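Local coordinates for lipoate-protein ligase, putative (PDB 1VQZ) that is a putative lipoate-protein ligase, joining a ligase A/B-type catalytic domain to a smaller bacterial C-terminal domain, at residues F291-V297 / R325-G329. Sequence-based numbering, arbitrary orientation.
Sequences FFGIEDV and RYFAG. With EDO (1,2-ethanediol), chain S.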
ATOM      1  N   PHE A 291      -4.471  -8.817  -3.939  1.00 30.01           N
ATOM      2  CA  PHE A 291      -3.199  -9.500  -3.689  1.00 32.55           C
ATOM      3  C   PHE A 291      -2.099  -8.450  -3.426  1.00 32.67           C
ATOM      4  O   PHE A 291      -2.198  -7.278  -3.792  1.00 31.03           O
ATOM      5  CB  PHE A 291      -2.781 -10.365  -4.890  1.00 34.60           C
ATOM      6  CG  PHE A 291      -2.716  -9.611  -6.203  1.00 35.51           C
ATOM      7  CD1 PHE A 291      -1.545  -8.948  -6.593  1.00 24.68           C
ATOM      8  CD2 PHE A 291      -3.813  -9.555  -7.024  1.00 33.13           C
ATOM      9  CE1 PHE A 291      -1.465  -8.236  -7.786  1.00 30.93           C
ATOM     10  CE2 PHE A 291      -3.735  -8.858  -8.263  1.00 36.96           C
ATOM     11  CZ  PHE A 291      -2.575  -8.167  -8.607  1.00 39.01           C
ATOM     12  N   PHE A 292      -1.068  -8.870  -2.728  1.00 34.26           N
ATOM     13  CA  PHE A 292       0.058  -8.006  -2.497  1.00 32.60           C
ATOM     14  C   PHE A 292       1.274  -8.531  -3.202  1.00 32.61           C
ATOM     15  O   PHE A 292       1.592  -9.685  -3.080  1.00 32.04           O
ATOM     16  CB  PHE A 292       0.386  -7.910  -1.012  1.00 33.51           C
ATOM     17  CG  PHE A 292       1.605  -7.119  -0.770  1.00 31.75           C
ATOM     18  CD1 PHE A 292       1.546  -5.719  -0.812  1.00 43.43           C
ATOM     19  CD2 PHE A 292       2.845  -7.741  -0.639  1.00 36.94           C
ATOM     20  CE1 PHE A 292       2.688  -4.966  -0.663  1.00 31.14           C
ATOM     21  CE2 PHE A 292       4.009  -6.974  -0.480  1.00 35.00           C
ATOM     22  CZ  PHE A 292       3.917  -5.589  -0.510  1.00 31.52           C
ATOM     23  N   GLY A 293       1.988  -7.635  -3.886  1.00 31.76           N
ATOM     24  CA  GLY A 293       3.292  -7.903  -4.424  1.00 35.11           C
ATOM     25  C   GLY A 293       4.091  -6.631  -4.278  1.00 32.88           C
ATOM     26  O   GLY A 293       3.560  -5.494  -4.373  1.00 32.70           O
ATOM     27  N   ILE A 294       5.374  -6.805  -4.060  1.00 29.24           N
ATOM     28  CA  ILE A 294       6.295  -5.657  -3.865  1.00 31.74           C
ATOM     29  C   ILE A 294       6.469  -4.837  -5.147  1.00 29.44           C
ATOM     30  O   ILE A 294       6.693  -3.637  -5.086  1.00 33.40           O
ATOM     31  CB  ILE A 294       7.686  -6.125  -3.369  1.00 30.90           C
ATOM     32  CG1 ILE A 294       7.612  -6.626  -1.937  1.00 37.99           C
ATOM     33  CG2 ILE A 294       8.675  -4.984  -3.381  1.00 39.61           C
ATOM     34  CD1 ILE A 294       8.789  -7.532  -1.592  1.00 51.89           C
ATOM     35  N   GLU A 295       6.401  -5.513  -6.287  1.00 26.58           N
ATOM     36  CA  GLU A 295       6.493  -4.929  -7.639  1.00 28.89           C
ATOM     37  C   GLU A 295       5.190  -5.055  -8.376  1.00 30.15           C
ATOM     38  O   GLU A 295       4.444  -5.990  -8.156  1.00 30.88           O
ATOM     39  CB  GLU A 295       7.576  -5.602  -8.494  1.00 28.39           C
ATOM     40  CG  GLU A 295       8.908  -5.547  -7.855  1.00 29.53           C
ATOM     41  CD  GLU A 295      10.053  -5.835  -8.807  1.00 35.60           C
ATOM     42  OE1 GLU A 295      10.233  -5.088  -9.772  1.00 35.74           O
ATOM     43  OE2 GLU A 295      10.807  -6.763  -8.528  1.00 42.22           O
ATOM     44  N   ASP A 296       4.966  -4.070  -9.243  1.00 30.37           N
ATOM     45  CA  ASP A 296       3.792  -3.922 -10.120  1.00 31.06           C
ATOM     46  C   ASP A 296       3.530  -5.175 -10.991  1.00 30.86           C
ATOM     47  O   ASP A 296       4.437  -5.708 -11.625  1.00 31.13           O
ATOM     48  CB  ASP A 296       4.014  -2.721 -11.022  1.00 31.06           C
ATOM     49  CG  ASP A 296       2.736  -2.157 -11.584  1.00 32.81           C
ATOM     50  OD1 ASP A 296       2.070  -2.840 -12.370  1.00 31.17           O
ATOM     51  OD2 ASP A 296       2.424  -0.992 -11.255  1.00 33.26           O
ATOM     52  N   VAL A 297       2.280  -5.603 -10.995  1.00 29.94           N
ATOM     53  CA  VAL A 297       1.801  -6.771 -11.750  1.00 30.98           C
ATOM     54  C   VAL A 297       1.940  -6.601 -13.283  1.00 29.88           C
ATOM     55  O   VAL A 297       1.848  -7.577 -14.024  1.00 32.05           O
ATOM     56  CB  VAL A 297       0.336  -7.198 -11.305  1.00 31.19           C
ATOM     57  CG1 VAL A 297      -0.710  -6.381 -11.983  1.00 30.05           C
ATOM     58  CG2 VAL A 297       0.084  -8.650 -11.569  1.00 33.22           C
ATOM     59  N   ARG A 325       7.456 -11.890  -6.233  1.00 30.28           N
ATOM     60  CA  ARG A 325       7.575 -10.430  -6.301  1.00 28.07           C
ATOM     61  C   ARG A 325       6.249  -9.811  -6.598  1.00 28.94           C
ATOM     62  O   ARG A 325       6.087  -8.629  -6.346  1.00 31.62           O
ATOM     63  CB  ARG A 325       8.578 -10.009  -7.368  1.00 28.71           C
ATOM     64  CG  ARG A 325       9.999 -10.559  -7.166  1.00 27.72           C
ATOM     65  CD  ARG A 325      10.650  -9.917  -5.955  1.00 41.75           C
ATOM     66  NE  ARG A 325      11.076  -8.544  -6.225  1.00 48.00           N
ATOM     67  CZ  ARG A 325      11.630  -7.726  -5.326  1.00 50.42           C
ATOM     68  NH1 ARG A 325      11.837  -8.120  -4.069  1.00 44.94           N
ATOM     69  NH2 ARG A 325      12.004  -6.513  -5.695  1.00 47.47           N
ATOM     70  N   TYR A 326       5.316 -10.596  -7.138  1.00 31.73           N
ATOM     71  CA  TYR A 326       4.043 -10.058  -7.702  1.00 28.80           C
ATOM     72  C   TYR A 326       2.788 -10.475  -6.943  1.00 31.26           C
ATOM     73  O   TYR A 326       1.815  -9.679  -6.833  1.00 30.77           O
ATOM     74  CB  TYR A 326       3.947 -10.458  -9.180  1.00 29.54           C
ATOM     75  CG  TYR A 326       5.166  -9.997  -9.936  1.00 28.88           C
ATOM     76  CD1 TYR A 326       5.377  -8.636 -10.177  1.00 25.52           C
ATOM     77  CD2 TYR A 326       6.144 -10.905 -10.333  1.00 31.23           C
ATOM     78  CE1 TYR A 326       6.511  -8.206 -10.839  1.00 33.65           C
ATOM     79  CE2 TYR A 326       7.285 -10.502 -10.991  1.00 30.52           C
ATOM     80  CZ  TYR A 326       7.480  -9.157 -11.223  1.00 29.74           C
ATOM     81  OH  TYR A 326       8.623  -8.749 -11.823  1.00 27.36           O
ATOM     82  N   PHE A 327       2.764 -11.734  -6.503  1.00 30.99           N
ATOM     83  CA  PHE A 327       1.609 -12.296  -5.781  1.00 36.04           C
ATOM     84  C   PHE A 327       2.088 -13.038  -4.549  1.00 36.37           C
ATOM     85  O   PHE A 327       2.395 -14.210  -4.608  1.00 38.91           O
ATOM     86  CB  PHE A 327       0.758 -13.234  -6.655  1.00 36.20           C
ATOM     87  CG  PHE A 327       0.362 -12.672  -8.007  1.00 34.59           C
ATOM     88  CD1 PHE A 327       1.151 -12.897  -9.131  1.00 33.24           C
ATOM     89  CD2 PHE A 327      -0.837 -12.024  -8.180  1.00 35.87           C
ATOM     90  CE1 PHE A 327       0.761 -12.420 -10.399  1.00 33.44           C
ATOM     91  CE2 PHE A 327      -1.223 -11.560  -9.405  1.00 34.81           C
ATOM     92  CZ  PHE A 327      -0.407 -11.743 -10.531  1.00 31.53           C
ATOM     93  N   ALA A 328       2.201 -12.341  -3.431  1.00 37.36           N
ATOM     94  CA  ALA A 328       2.656 -12.995  -2.196  1.00 35.62           C
ATOM     95  C   ALA A 328       1.598 -14.009  -1.718  1.00 33.18           C
ATOM     96  O   ALA A 328       0.395 -13.697  -1.627  1.00 33.13           O
ATOM     97  CB  ALA A 328       2.978 -11.954  -1.099  1.00 37.34           C
ATOM     98  N   GLY A 329       2.051 -15.233  -1.493  1.00 30.69           N
ATOM     99  CA  GLY A 329       1.219 -16.325  -1.016  1.00 32.11           C
ATOM    100  C   GLY A 329       0.346 -17.036  -2.020  1.00 32.94           C
ATOM    101  O   GLY A 329      -0.467 -17.903  -1.649  1.00 36.25           O
TER
HETATM  102  C1  EDO S 417      -1.020  -0.817 -13.313  1.00 52.28           C
HETATM  103  O1  EDO S 417      -0.100  -1.922 -13.684  1.00 28.83           O
HETATM  104  C2  EDO S 417      -1.478  -0.681 -11.840  1.00 52.52           C
HETATM  105  O2  EDO S 417      -1.752   0.640 -11.286  1.00 47.78           O
HETATM  106  O   HOH W   1      -0.979 -11.668  -1.750  1.00 23.26           O
HETATM  107  O   HOH W   2       1.722  -7.042  -7.753  1.00 20.32           O
HETATM  108  O   HOH W   3       9.056  -6.264 -11.924  1.00 25.78           O
HETATM  109  O   HOH W   4      11.217  -8.832 -10.428  1.00 44.77           O
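Two loops of the C-terminal region lie against each other. Segment 291-297 runs from strand 281-289 to helix 298-304. Segment 325-329 links helix 311-318 to helix 332-339. The backbones are closest at G293 and Y326, with CA atoms 4.0 Å apart. G293 forms the hollow: an ideal CB would clash with Y326 O, and that carbonyl rests 3.3 Å from G293 CA in a CA-H...O contact. Hydrogen bonds fasten the loops on both sides of this point. A328 N gives to F292 O (2.7 Å), and E295 N gives to R325 O (3.1 Å).

On one flank, the F327 ring lies across F291 and V297, which sit side by side beneath it. Its CD2 lies over a face of the F291 ring, 3.5 Å from CD1, and its CZ meets V297 CG2 at 3.3 Å. A328 CB abuts the edge of the F292 ring, 4.2 Å from F292 CD2. The Y326 ring lies against the backbone of E295 and D296; its CE1 is 3.3 Å from D296 O. Water 2 bridges E295 O and Y326 O.

At the other end, R325 folds back over I294, whose CG2 lies over one face of the guanidinium. E295 OE2 takes the edge in a salt bridge, 2.9 Å from R325 NE. Y150 of strand 141-151 adds a cation-pi contact to R325.

F292 and I294 touch strand 141-151, and G293 O accepts a hydrogen bond from R57 NH2. This is consistent with an interface between the C-terminal domain and the ligase A/B-type catalytic domain of this putative lipoate-protein ligase.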